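Local coordinates for protein extracellular ligand-binding receptor (Rhodopseudomonas palustris, PDB 3SG0) that probably serves as a periplasmic solute-binding protein for lignin-derived aromatic acids, here holding benzoyl-formic acid, and belongs to the leucine-binding protein family, at residues 41-46 with 96-101; 32-37 with 49-54; 169-174 with 196-201; 66-71 with 81-86. All coordinates share one frame; numbering follows the deposited sequence.

Contact 1: residues 41-46 with 96-101. With 173 (benzoyl-formic acid), chain B.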
loop_
_atom_site.group_PDB
_atom_site.type_symbol
_atom_site.label_atom_id
_atom_site.label_comp_id
_atom_site.label_asym_id
_atom_site.label_seq_id
_atom_site.Cartn_x
_atom_site.Cartn_y
_atom_site.Cartn_z
ATOM N N ALA A 41 -11.780 3.559 -2.529
ATOM C CA ALA A 41 -11.787 5.017 -2.406
ATOM C C ALA A 41 -10.985 5.568 -1.231
ATOM O O ALA A 41 -10.389 6.643 -1.355
ATOM C CB ALA A 41 -13.218 5.549 -2.354
ATOM N N ALA A 42 -10.976 4.881 -0.094
ATOM C CA ALA A 42 -10.216 5.394 1.044
ATOM C C ALA A 42 -8.706 5.345 0.797
ATOM O O ALA A 42 -7.926 5.959 1.540
ATOM C CB ALA A 42 -10.572 4.647 2.312
ATOM N N LEU A 43 -8.300 4.606 -0.236
ATOM C CA LEU A 43 -6.905 4.575 -0.662
ATOM C C LEU A 43 -6.668 5.568 -1.800
ATOM O O LEU A 43 -5.722 6.357 -1.768
ATOM C CB LEU A 43 -6.464 3.160 -1.068
ATOM C CG LEU A 43 -6.506 2.083 0.026
ATOM C CD1 LEU A 43 -7.913 1.504 0.236
ATOM C CD2 LEU A 43 -5.524 0.960 -0.274
ATOM N N GLY A 44 -7.524 5.544 -2.818
ATOM C CA GLY A 44 -7.296 6.370 -3.989
ATOM C C GLY A 44 -7.644 7.836 -3.853
ATOM O O GLY A 44 -7.030 8.677 -4.511
ATOM N N GLN A 45 -8.626 8.172 -3.027
ATOM C CA GLN A 45 -8.951 9.582 -2.841
ATOM C C GLN A 45 -7.792 10.380 -2.230
ATOM O O GLN A 45 -7.471 11.459 -2.708
ATOM C CB GLN A 45 -10.244 9.762 -2.045
ATOM C CG GLN A 45 -11.476 9.654 -2.895
ATOM C CD GLN A 45 -11.681 10.878 -3.773
ATOM O OE1 GLN A 45 -11.431 12.013 -3.352
ATOM N NE2 GLN A 45 -12.132 10.655 -5.000
ATOM N N PRO A 46 -7.145 9.848 -1.177
ATOM C CA PRO A 46 -5.962 10.532 -0.643
ATOM C C PRO A 46 -4.882 10.723 -1.711
ATOM O O PRO A 46 -4.198 11.749 -1.731
ATOM C CB PRO A 46 -5.486 9.567 0.450
ATOM C CG PRO A 46 -6.762 8.966 0.954
ATOM C CD PRO A 46 -7.589 8.756 -0.290
ATOM N N SER A 96 -1.919 0.956 -9.678
ATOM C CA SER A 96 -3.071 1.621 -9.101
ATOM C C SER A 96 -2.950 1.562 -7.573
ATOM O O SER A 96 -1.852 1.396 -7.025
ATOM C CB SER A 96 -4.342 0.933 -9.608
ATOM O OG SER A 96 -5.522 1.523 -9.080
ATOM N N SER A 97 -4.088 1.702 -6.898
ATOM C CA SER A 97 -4.157 1.718 -5.442
ATOM C C SER A 97 -4.289 0.335 -4.830
ATOM O O SER A 97 -3.964 0.147 -3.656
ATOM C CB SER A 97 -5.383 2.512 -5.002
ATOM O OG SER A 97 -5.456 3.788 -5.614
ATOM N N LEU A 98 -4.830 -0.599 -5.608
ATOM C CA LEU A 98 -5.196 -1.926 -5.117
ATOM C C LEU A 98 -4.474 -2.990 -5.913
ATOM O O LEU A 98 -4.138 -2.779 -7.081
ATOM C CB LEU A 98 -6.700 -2.178 -5.253
ATOM C CG LEU A 98 -7.655 -1.057 -4.864
ATOM C CD1 LEU A 98 -9.109 -1.513 -5.026
ATOM C CD2 LEU A 98 -7.390 -0.576 -3.453
ATOM N N THR A 99 -4.275 -4.144 -5.295
ATOM C CA THR A 99 -3.563 -5.235 -5.930
ATOM C C THR A 99 -4.261 -5.792 -7.181
ATOM O O THR A 99 -3.631 -5.893 -8.231
ATOM C CB THR A 99 -3.237 -6.343 -4.909
ATOM O OG1 THR A 99 -2.283 -5.845 -3.965
ATOM C CG2 THR A 99 -2.658 -7.555 -5.598
ATOM N N PRO A 100 -5.554 -6.155 -7.100
ATOM C CA PRO A 100 -6.200 -6.696 -8.304
ATOM C C PRO A 100 -6.189 -5.700 -9.465
ATOM O O PRO A 100 -6.122 -6.086 -10.634
ATOM C CB PRO A 100 -7.643 -6.973 -7.840
ATOM C CG PRO A 100 -7.828 -6.166 -6.582
ATOM C CD PRO A 100 -6.470 -6.128 -5.944
ATOM N N VAL A 101 -6.279 -4.420 -9.139
ATOM C CA VAL A 101 -6.322 -3.374 -10.149
ATOM C C VAL A 101 -4.942 -3.157 -10.767
ATOM O O VAL A 101 -4.816 -2.854 -11.958
ATOM C CB VAL A 101 -6.893 -2.072 -9.553
ATOM C CG1 VAL A 101 -6.999 -1.005 -10.604
ATOM C CG2 VAL A 101 -8.255 -2.336 -8.921
HETATM O O1B 173 B . -2.981 -3.859 -2.299
HETATM C C1 173 B . -4.149 -3.738 -2.041
HETATM O O1A 173 B . -5.156 -4.386 -2.746
HETATM C C2 173 B . -4.581 -3.050 -0.774
HETATM O O2 173 B . -5.703 -3.158 -0.379
HETATM C C1G 173 B . -3.569 -2.190 -0.084
HETATM C C2D 173 B . -2.724 -1.229 -0.913
HETATM C C2E 173 B . -1.677 -0.369 -0.235
HETATM C C3 173 B . -1.474 -0.494 1.274
HETATM C C1E 173 B . -2.340 -1.477 2.084
HETATM C C1D 173 B . -3.399 -2.330 1.417
#
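Leu43 and Ser97 meet around the aromatic ring of benzoyl-formic acid. Leu43 lays its CD2 methyl over one face of that ring, 3.6 Å from the ligand's C2D, while the carbonyl of Ser97 comes to the margin of the ring and places its O 3.3 Å from the same C2D. The other flat group of the ligand, its carboxylate, is gripped at both oxygens by Thr99. The backbone N of Thr99 donates to ligand O1A over 2.7 Å, almost perfectly straight at 176°, and Thr99 OG1 donates to ligand O1B, also at 2.7 Å. With OG1 beside the backbone N (chi1 -67°), hydroxyl and amide face the carboxylate together; Ala121 N and Arg198 add further bonds to the ligand. This is the binding cleft of a periplasmic binding protein: the acid sits at the start of helix 99-111, with Leu98 as N-cap residue, where the helix end would be expected to favour a negative charge. Direct contact between the segments is sparse and without hydrogen bonds. Leu43 CD2 lies 4.0 Å from Leu98 CD2, and the CB atoms of Leu43 and Ser97 are 4.1 Å apart. Nearby, Gly44 brings its CA to 3.6 Å from Ser97 OG. That buried hydroxyl has polar partners outside the segments, Gln47 OE1 and the backbone N of Ser35, which tie the loop before helix 99-111 to helix 41-50 and to the residue following strand 28-34.

Contact 2: residues 32-37 with 49-54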
loop_
_atom_site.group_PDB
_atom_site.type_symbol
_atom_site.label_atom_id
_atom_site.label_comp_id
_atom_site.label_asym_id
_atom_site.label_seq_id
_atom_site.Cartn_x
_atom_site.Cartn_y
_atom_site.Cartn_z
ATOM N N ILE A 32 -0.858 8.853 -13.724
ATOM C CA ILE A 32 -1.280 8.215 -12.485
ATOM C C ILE A 32 -2.689 7.662 -12.660
ATOM O O ILE A 32 -3.576 8.366 -13.146
ATOM C CB ILE A 32 -1.288 9.218 -11.307
ATOM C CG1 ILE A 32 0.012 10.027 -11.257
ATOM C CG2 ILE A 32 -1.510 8.487 -9.995
ATOM C CD1 ILE A 32 -0.047 11.215 -10.295
ATOM N N THR A 33 -2.890 6.403 -12.293
ATOM C CA THR A 33 -4.227 5.838 -12.181
ATOM C C THR A 33 -4.414 5.393 -10.745
ATOM O O THR A 33 -3.542 4.736 -10.162
ATOM C CB THR A 33 -4.468 4.703 -13.208
ATOM O OG1 THR A 33 -5.837 4.268 -13.145
ATOM C CG2 THR A 33 -3.529 3.520 -13.011
HETATM N N MSE A 34 -5.535 5.798 -10.150
HETATM C CA MSE A 34 -5.797 5.487 -8.749
HETATM C C MSE A 34 -7.265 5.179 -8.551
HETATM O O MSE A 34 -8.117 5.595 -9.349
HETATM C CB MSE A 34 -5.385 6.641 -7.837
HETATM C CG MSE A 34 -6.168 7.926 -8.065
HETATM SE SE MSE A 34 -5.324 9.183 -9.331
HETATM C CE MSE A 34 -3.903 9.789 -8.140
ATOM N N SER A 35 -7.556 4.446 -7.484
ATOM C CA SER A 35 -8.921 4.016 -7.204
ATOM C C SER A 35 -9.637 5.058 -6.351
ATOM O O SER A 35 -9.848 4.876 -5.163
ATOM C CB SER A 35 -8.917 2.646 -6.517
ATOM O OG SER A 35 -8.179 1.688 -7.272
ATOM N N ALA A 36 -9.964 6.185 -6.973
ATOM C CA ALA A 36 -10.568 7.311 -6.266
ATOM C C ALA A 36 -12.052 7.108 -5.973
ATOM O O ALA A 36 -12.626 7.830 -5.160
ATOM C CB ALA A 36 -10.335 8.610 -7.031
ATOM N N SER A 37 -12.667 6.132 -6.625
ATOM C CA SER A 37 -14.037 5.726 -6.337
ATOM C C SER A 37 -14.065 4.200 -6.325
ATOM O O SER A 37 -13.066 3.548 -6.650
ATOM C CB SER A 37 -15.019 6.299 -7.360
ATOM O OG SER A 37 -14.660 5.940 -8.678
ATOM N N LYS A 49 -5.787 13.583 -4.012
ATOM C CA LYS A 49 -5.560 14.869 -3.356
ATOM C C LYS A 49 -4.091 15.216 -3.195
ATOM O O LYS A 49 -3.732 16.375 -3.010
ATOM C CB LYS A 49 -6.262 14.909 -2.003
ATOM C CG LYS A 49 -7.776 14.887 -2.111
ATOM C CD LYS A 49 -8.451 14.850 -0.749
ATOM C CE LYS A 49 -9.950 14.620 -0.892
ATOM N NZ LYS A 49 -10.589 14.375 0.433
ATOM N N THR A 50 -3.237 14.205 -3.286
ATOM C CA THR A 50 -1.799 14.405 -3.172
ATOM C C THR A 50 -1.178 14.950 -4.461
ATOM O O THR A 50 -0.126 15.584 -4.424
ATOM C CB THR A 50 -1.121 13.093 -2.719
ATOM O OG1 THR A 50 -1.572 12.783 -1.395
ATOM C CG2 THR A 50 0.394 13.190 -2.721
ATOM N N VAL A 51 -1.841 14.729 -5.598
ATOM C CA VAL A 51 -1.280 15.150 -6.880
ATOM C C VAL A 51 -0.876 16.626 -6.870
ATOM O O VAL A 51 0.210 16.978 -7.333
ATOM C CB VAL A 51 -2.254 14.862 -8.044
ATOM C CG1 VAL A 51 -1.685 15.385 -9.362
ATOM C CG2 VAL A 51 -2.532 13.370 -8.143
ATOM N N ALA A 52 -1.734 17.482 -6.321
ATOM C CA ALA A 52 -1.483 18.921 -6.318
ATOM C C ALA A 52 -0.275 19.320 -5.475
ATOM O O ALA A 52 0.217 20.450 -5.586
ATOM C CB ALA A 52 -2.723 19.666 -5.846
ATOM N N ALA A 53 0.192 18.411 -4.623
ATOM C CA ALA A 53 1.329 18.682 -3.749
ATOM C C ALA A 53 2.654 18.251 -4.364
ATOM O O ALA A 53 3.709 18.526 -3.810
ATOM C CB ALA A 53 1.133 18.002 -2.394
ATOM N N LEU A 54 2.602 17.572 -5.507
ATOM C CA LEU A 54 3.804 17.011 -6.118
ATOM C C LEU A 54 4.625 18.087 -6.818
ATOM O O LEU A 54 4.081 19.092 -7.258
ATOM C CB LEU A 54 3.430 15.900 -7.096
ATOM C CG LEU A 54 2.705 14.705 -6.479
ATOM C CD1 LEU A 54 2.302 13.731 -7.568
ATOM C CD2 LEU A 54 3.565 14.024 -5.429
#
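Val51 receives the ends of two strand side chains, Ile32 and Met34 (a selenomethionine), on a single methyl group. Its CG2 lies 3.9 Å from Ile32 CD1 and 3.8 Å from Met34 CE. These contacts belong to a beta-alpha-beta unit of the periplasmic-binding-protein fold, in which strand 28-34 leads into helix 41-50 and the chain then returns, by way of the short edge strand 57-58, to the parallel neighbour 61-69. No hydrogen bond joins the two segments, so the join is purely apolar. Ile32 and Val51 run past each other in opposite senses, whereas the Met34 chain passes Val51 at a slant. Farther off, Leu54 adds a looser touch, with its CD1 4.4 Å from Ile32 CD1. In the next shell, Tyr65 and Ala67 of strand 61-69 lie against Val51, and Leu311 of helix 306-328 touches both Val51 and Leu54. The turn carrying these residues is held by its own backbone: Ala53 N bonds to Thr50 O at 2.9 Å and Leu54 N to Val51 O at 3.1 Å. The choice of methyl is fixed by one torsion, since Val51 places CG1 opposite its backbone N (chi1 177°) and CG2 is the branch that meets both Ile32 CD1 and Met34 CE.

Contact 3: residues 169-174 with 196-201. With 173 (benzoyl-formic acid), chain B.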
loop_
_atom_site.group_PDB
_atom_site.type_symbol
_atom_site.label_atom_id
_atom_site.label_comp_id
_atom_site.label_asym_id
_atom_site.label_seq_id
_atom_site.Cartn_x
_atom_site.Cartn_y
_atom_site.Cartn_z
ATOM N N ASP A 169 -9.215 -12.034 -3.039
ATOM C CA ASP A 169 -8.354 -11.556 -4.112
ATOM C C ASP A 169 -6.902 -11.735 -3.700
ATOM O O ASP A 169 -6.618 -12.272 -2.623
ATOM C CB ASP A 169 -8.674 -10.102 -4.499
ATOM C CG ASP A 169 -8.393 -9.097 -3.388
ATOM O OD1 ASP A 169 -7.537 -9.346 -2.515
ATOM O OD2 ASP A 169 -9.035 -8.022 -3.412
ATOM N N ALA A 170 -5.980 -11.298 -4.549
ATOM C CA ALA A 170 -4.568 -11.565 -4.303
ATOM C C ALA A 170 -4.030 -10.834 -3.072
ATOM O O ALA A 170 -3.059 -11.276 -2.464
ATOM C CB ALA A 170 -3.735 -11.234 -5.529
ATOM N N TYR A 171 -4.650 -9.715 -2.701
ATOM C CA TYR A 171 -4.248 -9.034 -1.471
ATOM C C TYR A 171 -4.580 -9.886 -0.249
ATOM O O TYR A 171 -3.711 -10.194 0.573
ATOM C CB TYR A 171 -4.917 -7.666 -1.348
ATOM C CG TYR A 171 -4.599 -6.973 -0.039
ATOM C CD1 TYR A 171 -3.360 -6.375 0.167
ATOM C CD2 TYR A 171 -5.528 -6.930 0.992
ATOM C CE1 TYR A 171 -3.062 -5.754 1.357
ATOM C CE2 TYR A 171 -5.237 -6.313 2.193
ATOM C CZ TYR A 171 -3.998 -5.721 2.365
ATOM O OH TYR A 171 -3.665 -5.081 3.540
ATOM N N GLY A 172 -5.843 -10.278 -0.120
ATOM C CA GLY A 172 -6.240 -11.103 1.007
ATOM C C GLY A 172 -5.474 -12.407 1.032
ATOM O O GLY A 172 -4.943 -12.815 2.066
ATOM N N GLU A 173 -5.405 -13.073 -0.112
ATOM C CA GLU A 173 -4.773 -14.387 -0.166
ATOM C C GLU A 173 -3.275 -14.350 0.131
ATOM O O GLU A 173 -2.711 -15.339 0.597
ATOM C CB GLU A 173 -5.062 -15.081 -1.500
ATOM C CG GLU A 173 -6.511 -15.536 -1.625
ATOM C CD GLU A 173 -6.883 -16.567 -0.570
ATOM O OE1 GLU A 173 -6.391 -17.712 -0.654
ATOM O OE2 GLU A 173 -7.652 -16.238 0.352
ATOM N N GLY A 174 -2.629 -13.217 -0.114
ATOM C CA GLY A 174 -1.235 -13.076 0.261
ATOM C C GLY A 174 -1.039 -13.159 1.765
ATOM O O GLY A 174 -0.030 -13.696 2.236
ATOM N N TYR A 196 -14.442 -12.683 1.553
ATOM C CA TYR A 196 -15.521 -11.835 1.082
ATOM C C TYR A 196 -15.005 -10.916 0.002
ATOM O O TYR A 196 -13.794 -10.692 -0.108
ATOM C CB TYR A 196 -16.183 -11.052 2.218
ATOM C CG TYR A 196 -15.438 -9.876 2.827
ATOM C CD1 TYR A 196 -15.966 -8.588 2.748
ATOM C CD2 TYR A 196 -14.273 -10.062 3.563
ATOM C CE1 TYR A 196 -15.336 -7.508 3.347
ATOM C CE2 TYR A 196 -13.632 -8.987 4.166
ATOM C CZ TYR A 196 -14.173 -7.717 4.059
ATOM O OH TYR A 196 -13.534 -6.657 4.681
ATOM N N ALA A 197 -15.926 -10.403 -0.808
ATOM C CA ALA A 197 -15.582 -9.458 -1.856
ATOM C C ALA A 197 -15.679 -8.037 -1.316
ATOM O O ALA A 197 -16.466 -7.756 -0.416
ATOM C CB ALA A 197 -16.476 -9.646 -3.060
ATOM N N ARG A 198 -14.862 -7.140 -1.858
ATOM C CA ARG A 198 -14.692 -5.820 -1.246
ATOM C C ARG A 198 -15.990 -5.038 -1.060
ATOM O O ARG A 198 -16.140 -4.321 -0.065
ATOM C CB ARG A 198 -13.658 -4.976 -2.007
ATOM C CG ARG A 198 -12.294 -5.630 -2.134
ATOM C CD ARG A 198 -11.170 -4.603 -2.365
ATOM N NE ARG A 198 -9.899 -5.293 -2.567
ATOM C CZ ARG A 198 -8.695 -4.818 -2.264
ATOM N NH1 ARG A 198 -8.538 -3.606 -1.738
ATOM N NH2 ARG A 198 -7.637 -5.582 -2.488
ATOM N N SER A 199 -16.928 -5.166 -1.998
ATOM C CA SER A 199 -18.169 -4.397 -1.904
ATOM C C SER A 199 -19.324 -5.118 -1.215
ATOM O O SER A 199 -20.430 -4.585 -1.156
ATOM C CB SER A 199 -18.628 -3.905 -3.280
ATOM O OG SER A 199 -17.718 -2.956 -3.798
ATOM N N ASP A 200 -19.090 -6.314 -0.683
ATOM C CA ASP A 200 -20.184 -7.077 -0.091
ATOM C C ASP A 200 -20.900 -6.309 1.019
ATOM O O ASP A 200 -20.269 -5.638 1.836
ATOM C CB ASP A 200 -19.688 -8.409 0.477
ATOM C CG ASP A 200 -19.396 -9.443 -0.593
ATOM O OD1 ASP A 200 -19.720 -9.214 -1.776
ATOM O OD2 ASP A 200 -18.851 -10.506 -0.224
ATOM N N ALA A 201 -22.219 -6.448 1.067
ATOM C CA ALA A 201 -23.035 -5.805 2.096
ATOM C C ALA A 201 -23.012 -6.521 3.453
ATOM O O ALA A 201 -23.263 -5.908 4.494
ATOM C CB ALA A 201 -24.471 -5.659 1.605
HETATM O O1B 173 B . -2.981 -3.859 -2.299
HETATM C C1 173 B . -4.149 -3.738 -2.041
HETATM O O1A 173 B . -5.156 -4.386 -2.746
HETATM C C2 173 B . -4.581 -3.050 -0.774
HETATM O O2 173 B . -5.703 -3.158 -0.379
HETATM C C1G 173 B . -3.569 -2.190 -0.084
HETATM C C2D 173 B . -2.724 -1.229 -0.913
HETATM C C2E 173 B . -1.677 -0.369 -0.235
HETATM C C3 173 B . -1.474 -0.494 1.274
HETATM C C1E 173 B . -2.340 -1.477 2.084
HETATM C C1D 173 B . -3.399 -2.330 1.417
#
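Asp169, N-cap of helix 170-186, faces the type I turn Ala197-Asp200, with the CA atoms of Asp169 and Ala197 7.9 Å apart as the nearest backbone pair. From the turn, the extended Arg198 side chain reaches in and meets Asp169 at about a right angle. Its guanidinium grips the aspartate side-on: NE and NH2 both donate to Asp169 OD2, each over 3.0 Å, in a salt bridge whose acceptor lies close to the guanidinium plane. NE comes nearly along the C-O direction, whereas NH2 arrives on the syn side, tilted out of the carboxylate plane; the two flat groups are turned 42° apart. The other oxygen serves the helix, as Asp169 OD1 accepts from Gly172 N at 3.1 Å and weakly from Tyr171 N, so the capping bonds probably help hold the aspartate for the arginine. Arg198 also donates to benzoyl-formic acid: NH2 to O1A at 2.8 Å and NH1 to O2 at 3.2 Å. Replacing Arg198 with an alanine would probably leave Asp169 OD2 and the ligand oxygens without these donors, and the two carboxylates facing each other without the cation now between them. Tyr171 covers the ligand from one side, with ligand O2 3.8 Å above the centre of its ring and ligand C1D 3.4 Å from its CE1. CG opposite the backbone N (chi1 176°) carries the ring to the ligand; Tyr171 CB lies 3.6 Å from Arg198 NH2, and the hydroxyl bonds to Thr246. Helix cap, arginine and tyrosine thus form one lobe's wall of the phenylglyoxylate site in this two-lobed binding protein.

Contact 4: residues 66-71 with 81-86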
loop_
_atom_site.group_PDB
_atom_site.type_symbol
_atom_site.label_atom_id
_atom_site.label_comp_id
_atom_site.label_asym_id
_atom_site.label_seq_id
_atom_site.Cartn_x
_atom_site.Cartn_y
_atom_site.Cartn_z
ATOM N N PHE A 66 -0.797 13.640 -15.033
ATOM C CA PHE A 66 -2.063 13.271 -15.648
ATOM C C PHE A 66 -2.685 12.190 -14.800
ATOM O O PHE A 66 -2.260 11.036 -14.872
ATOM C CB PHE A 66 -1.813 12.724 -17.048
ATOM C CG PHE A 66 -1.137 13.699 -17.963
ATOM C CD1 PHE A 66 -1.886 14.506 -18.805
ATOM C CD2 PHE A 66 0.244 13.822 -17.981
ATOM C CE1 PHE A 66 -1.271 15.414 -19.655
ATOM C CE2 PHE A 66 0.866 14.729 -18.827
ATOM C CZ PHE A 66 0.104 15.526 -19.664
ATOM N N ALA A 67 -3.676 12.553 -13.990
ATOM C CA ALA A 67 -4.269 11.651 -13.013
ATOM C C ALA A 67 -5.663 11.215 -13.444
ATOM O O ALA A 67 -6.483 12.045 -13.848
ATOM C CB ALA A 67 -4.330 12.333 -11.653
ATOM N N LEU A 68 -5.930 9.918 -13.353
ATOM C CA LEU A 68 -7.194 9.330 -13.780
ATOM C C LEU A 68 -7.723 8.390 -12.715
ATOM O O LEU A 68 -6.964 7.643 -12.100
ATOM C CB LEU A 68 -7.014 8.551 -15.086
ATOM C CG LEU A 68 -6.592 9.356 -16.315
ATOM C CD1 LEU A 68 -6.207 8.440 -17.472
ATOM C CD2 LEU A 68 -7.702 10.311 -16.731
ATOM N N ASP A 69 -9.033 8.411 -12.513
ATOM C CA ASP A 69 -9.695 7.485 -11.607
ATOM C C ASP A 69 -9.948 6.169 -12.341
ATOM O O ASP A 69 -10.470 6.164 -13.461
ATOM C CB ASP A 69 -11.025 8.114 -11.174
ATOM C CG ASP A 69 -11.809 7.280 -10.173
ATOM O OD1 ASP A 69 -11.284 6.306 -9.594
ATOM O OD2 ASP A 69 -12.989 7.641 -9.959
ATOM N N ASP A 70 -9.577 5.048 -11.730
ATOM C CA ASP A 70 -9.889 3.735 -12.294
ATOM C C ASP A 70 -11.058 3.035 -11.609
ATOM O O ASP A 70 -11.381 1.905 -11.954
ATOM C CB ASP A 70 -8.662 2.813 -12.339
ATOM C CG ASP A 70 -7.998 2.646 -10.992
ATOM O OD1 ASP A 70 -8.697 2.382 -9.984
ATOM O OD2 ASP A 70 -6.748 2.761 -10.953
ATOM N N GLU A 71 -11.691 3.700 -10.645
ATOM C CA GLU A 71 -12.940 3.202 -10.065
ATOM C C GLU A 71 -12.750 1.874 -9.339
ATOM O O GLU A 71 -13.719 1.153 -9.110
ATOM C CB GLU A 71 -14.043 3.101 -11.130
ATOM C CG GLU A 71 -14.347 4.452 -11.725
ATOM C CD GLU A 71 -15.470 4.454 -12.739
ATOM O OE1 GLU A 71 -16.085 3.391 -12.991
ATOM O OE2 GLU A 71 -15.730 5.551 -13.280
ATOM N N ALA A 81 -4.111 3.241 -18.245
ATOM C CA ALA A 81 -2.685 3.071 -18.500
ATOM C C ALA A 81 -2.389 3.150 -19.990
ATOM O O ALA A 81 -1.451 3.819 -20.403
ATOM C CB ALA A 81 -2.207 1.746 -17.943
ATOM N N ARG A 82 -3.186 2.465 -20.803
ATOM C CA ARG A 82 -2.937 2.477 -22.238
ATOM C C ARG A 82 -3.099 3.877 -22.815
ATOM O O ARG A 82 -2.347 4.265 -23.709
ATOM C CB ARG A 82 -3.799 1.447 -22.969
ATOM C CG ARG A 82 -3.373 0.017 -22.683
ATOM C CD ARG A 82 -4.074 -0.978 -23.591
ATOM N NE ARG A 82 -3.430 -2.287 -23.509
ATOM C CZ ARG A 82 -3.909 -3.322 -22.831
ATOM N NH1 ARG A 82 -5.059 -3.218 -22.174
ATOM N NH2 ARG A 82 -3.236 -4.466 -22.817
ATOM N N LYS A 83 -4.060 4.644 -22.309
ATOM C CA LYS A 83 -4.238 6.024 -22.752
ATOM C C LYS A 83 -3.030 6.873 -22.370
ATOM O O LYS A 83 -2.494 7.622 -23.190
ATOM C CB LYS A 83 -5.508 6.629 -22.148
ATOM C CG LYS A 83 -5.813 8.036 -22.637
ATOM C CD LYS A 83 -6.812 8.739 -21.732
ATOM C CE LYS A 83 -8.099 7.943 -21.591
ATOM N NZ LYS A 83 -9.060 8.602 -20.658
ATOM N N LEU A 84 -2.600 6.755 -21.119
ATOM C CA LEU A 84 -1.464 7.528 -20.628
ATOM C C LEU A 84 -0.172 7.169 -21.367
ATOM O O LEU A 84 0.649 8.046 -21.671
ATOM C CB LEU A 84 -1.304 7.328 -19.120
ATOM C CG LEU A 84 -2.458 7.886 -18.276
ATOM C CD1 LEU A 84 -2.416 7.321 -16.862
ATOM C CD2 LEU A 84 -2.393 9.403 -18.243
ATOM N N LEU A 85 0.006 5.888 -21.666
ATOM C CA LEU A 85 1.224 5.422 -22.322
ATOM C C LEU A 85 1.203 5.731 -23.818
ATOM O O LEU A 85 2.172 6.265 -24.368
ATOM C CB LEU A 85 1.431 3.917 -22.071
ATOM C CG LEU A 85 1.655 3.482 -20.621
ATOM C CD1 LEU A 85 1.435 1.983 -20.445
ATOM C CD2 LEU A 85 3.045 3.891 -20.132
ATOM N N SER A 86 0.095 5.419 -24.482
ATOM C CA SER A 86 0.051 5.513 -25.938
ATOM C C SER A 86 -0.290 6.913 -26.435
ATOM O O SER A 86 0.176 7.324 -27.501
ATOM C CB SER A 86 -0.926 4.485 -26.522
ATOM O OG SER A 86 -2.268 4.918 -26.394
#
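Leu84 packs against both Phe66 and Leu68, and the close part of the contact is built round it. Leu68 and Leu84 reach toward each other tip to tip, with Leu68 CD1 3.9 Å from Leu84 CG. The second branch turns to the strand: Leu84 CD2 lies 3.6 Å from Phe66 CB and 3.7 Å from Phe66 O. Setting CG beside the backbone N (chi1 -66°) helps turn CD1 toward Leu68 and CD2 toward Phe66, and Leu93 of strand 92-94 touches the same side chain. An alanine in place of Leu84 would probably open a gap facing Leu68 CD1 and take from Phe66 CB the methyl that packs on it. The solvent side is slacker. Lys83 is exposed, and in one conformer its NZ comes only to 4.3 Å from Leu68 CD1, a doubtful contact since a second conformer exists. The Phe66 ring leads away from the helix and touches Glu88 beyond it. At the strand's end Asp69 OD1 accepts from Glu71 N at 2.8 Å, forming an Asx turn before the helix. Strand 66-69 and helix 81-86 run at 163° with axes 10.1 Å apart, the near-antiparallel packing of helix on strand found in the alpha/beta lobes of periplasmic binding proteins.

How the contacts relate
Contact 2 opens first, at strand 28-34, and closes a short loop at the end of helix 41-50. Contact 1 starts inside that loop and ends beyond it, so the two cross and share helix 41-50. The long excursion from 41-46 to 96-101 also encloses the whole of contact 4. Contacts 2 and 4 use neighbouring strands of one sheet and cover opposite faces of it, while Asp70 joins them to contact 1 through Thr33 OG1 and Ser96 OG. Contact 3 follows in series, beside the four-stranded sheet of the other lobe, at the ends of strands 161-167 and 189-196. It approaches contact 1 through Leu98 and Pro100 against Arg198, and both touch the same ligand.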